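PDB 4B8X: possible MarR-transcriptional regulator from Streptomyces coelicolor, which probably binds DNA through a winged-helix motif as a transcriptional regulator of the MarR family, though its precise function is unknown. Local coordinates for residues A40-T45 and E103-A108. Numbering follows the deposited sequence. Where two conformers were deposited one is given.
Sequences ALVLLT and EVVEAA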
loop_
_atom_site.group_PDB
_atom_site.type_symbol
_atom_site.label_atom_id
_atom_site.label_comp_id
_atom_site.label_asym_id
_atom_site.label_seq_id
_atom_site.Cartn_x
_atom_site.Cartn_y
_atom_site.Cartn_z
ATOM N N ALA A 40 -8.208 12.073 4.589
ATOM C CA ALA A 40 -8.371 13.468 4.154
ATOM C C ALA A 40 -9.261 14.262 5.133
ATOM O O ALA A 40 -8.963 15.428 5.471
ATOM C CB ALA A 40 -8.930 13.524 2.742
ATOM N N LEU A 41 -10.352 13.650 5.587
ATOM C CA LEU A 41 -11.221 14.298 6.565
ATOM C C LEU A 41 -10.456 14.560 7.858
ATOM O O LEU A 41 -10.573 15.645 8.449
ATOM C CB LEU A 41 -12.448 13.466 6.889
ATOM C CG LEU A 41 -13.475 13.315 5.768
ATOM C CD1 LEU A 41 -14.560 12.328 6.138
ATOM C CD2 LEU A 41 -14.090 14.670 5.437
ATOM N N VAL A 42 -9.682 13.593 8.353
ATOM C CA VAL A 42 -8.947 13.792 9.594
ATOM C C VAL A 42 -7.985 14.981 9.409
ATOM O O VAL A 42 -7.870 15.827 10.296
ATOM C CB VAL A 42 -8.157 12.525 10.011
ATOM C CG1 VAL A 42 -7.255 12.854 11.188
ATOM C CG2 VAL A 42 -9.117 11.410 10.357
ATOM N N LEU A 43 -7.279 15.057 8.277
ATOM C CA LEU A 43 -6.364 16.149 8.032
ATOM C C LEU A 43 -7.087 17.486 8.184
ATOM O O LEU A 43 -6.582 18.432 8.794
ATOM C CB LEU A 43 -5.763 15.995 6.643
ATOM C CG LEU A 43 -4.820 17.102 6.157
ATOM C CD1 LEU A 43 -3.604 17.301 7.040
ATOM C CD2 LEU A 43 -4.394 16.832 4.714
ATOM N N LEU A 44 -8.266 17.595 7.569
ATOM C CA LEU A 44 -9.020 18.846 7.657
ATOM C C LEU A 44 -9.391 19.206 9.108
ATOM O O LEU A 44 -9.408 20.371 9.469
ATOM C CB LEU A 44 -10.243 18.794 6.744
ATOM C CG LEU A 44 -9.932 18.744 5.245
ATOM C CD1 LEU A 44 -11.227 18.554 4.477
ATOM C CD2 LEU A 44 -9.183 20.001 4.801
ATOM N N THR A 45 -9.693 18.211 9.943
ATOM C CA THR A 45 -10.042 18.473 11.336
ATOM C C THR A 45 -8.862 18.949 12.180
ATOM O O THR A 45 -9.091 19.376 13.305
ATOM C CB THR A 45 -10.736 17.289 12.037
ATOM O OG1 THR A 45 -9.816 16.204 12.198
ATOM C CG2 THR A 45 -11.983 16.830 11.314
ATOM N N GLU A 103 -19.052 15.046 11.884
ATOM C CA GLU A 103 -19.793 13.987 12.558
ATOM C C GLU A 103 -19.335 12.611 12.082
ATOM O O GLU A 103 -19.144 11.684 12.886
ATOM C CB GLU A 103 -21.302 14.137 12.330
ATOM C CG GLU A 103 -21.919 15.377 12.968
ATOM C CD GLU A 103 -23.320 15.686 12.472
ATOM O OE1 GLU A 103 -23.831 14.933 11.611
ATOM O OE2 GLU A 103 -23.912 16.674 12.964
ATOM N N VAL A 104 -19.176 12.465 10.778
ATOM C CA VAL A 104 -18.781 11.183 10.212
ATOM C C VAL A 104 -17.372 10.808 10.635
ATOM O O VAL A 104 -17.126 9.666 11.057
ATOM C CB VAL A 104 -18.938 11.190 8.674
ATOM C CG1 VAL A 104 -18.199 10.016 8.040
ATOM C CG2 VAL A 104 -20.422 11.255 8.292
ATOM N N VAL A 105 -16.439 11.749 10.571
ATOM C CA VAL A 105 -15.087 11.369 10.901
ATOM C C VAL A 105 -14.970 11.054 12.421
ATOM O O VAL A 105 -14.210 10.167 12.786
ATOM C CB VAL A 105 -14.071 12.399 10.353
ATOM C CG1 VAL A 105 -14.053 13.656 11.211
ATOM C CG2 VAL A 105 -12.675 11.805 10.252
ATOM N N GLU A 106 -15.743 11.720 13.283
ATOM C CA GLU A 106 -15.809 11.375 14.716
ATOM C C GLU A 106 -16.238 9.917 14.905
ATOM O O GLU A 106 -15.638 9.157 15.670
ATOM C CB GLU A 106 -16.794 12.304 15.451
ATOM C CG GLU A 106 -17.003 11.970 16.930
ATOM C CD GLU A 106 -18.120 12.775 17.606
ATOM O OE1 GLU A 106 -19.104 13.149 16.931
ATOM O OE2 GLU A 106 -18.028 13.006 18.832
ATOM N N ALA A 107 -17.307 9.546 14.232
ATOM C CA ALA A 107 -17.854 8.206 14.347
ATOM C C ALA A 107 -16.883 7.163 13.791
ATOM O O ALA A 107 -16.670 6.107 14.415
ATOM C CB ALA A 107 -19.204 8.129 13.656
ATOM N N ALA A 108 -16.300 7.448 12.626
ATOM C CA ALA A 108 -15.368 6.498 12.017
ATOM C C ALA A 108 -14.118 6.326 12.899
ATOM O O ALA A 108 -13.627 5.205 13.051
ATOM C CB ALA A 108 -15.008 6.985 10.613
#
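T45 OG1 donates a 2.7 Å hydrogen bond to the carbonyl O of V42, three residues earlier, while its methyl CG2 faces V105. The bond meets the carbonyl at a C=O...OG1 angle of 122°, the donor slightly out of the carbonyl plane. The chi1 of 68° puts OG1 between backbone N and carbonyl carbon, where it can reach back; the same rotation sends CG2 to V105 CG1, 3.8 Å away. Threonine thus suits this partly exposed place, its polar branch bonded locally and its apolar one packed across the contact. A serine here would keep a hydroxyl but would probably open a gap beside V105 CG1. V105 is common to all three contacts: its two methyls diverge, CG2 lying 3.6 Å from V42 CG2 and 3.8 Å from L41 CB. These distances hold for one of its two conformers and may shift in the other. L41 meets V105 chiefly with CB, and elsewhere touches L75 and I97. The axes of 40-45 and 103-108 approach to 9.9 Å at a crossing angle of -111°, which confines the meeting to a small patch. Purely apolar between the segments, the contact joins helix 35-45 to helix 99-114 by shape and van der Waals packing rather than by polar bonds.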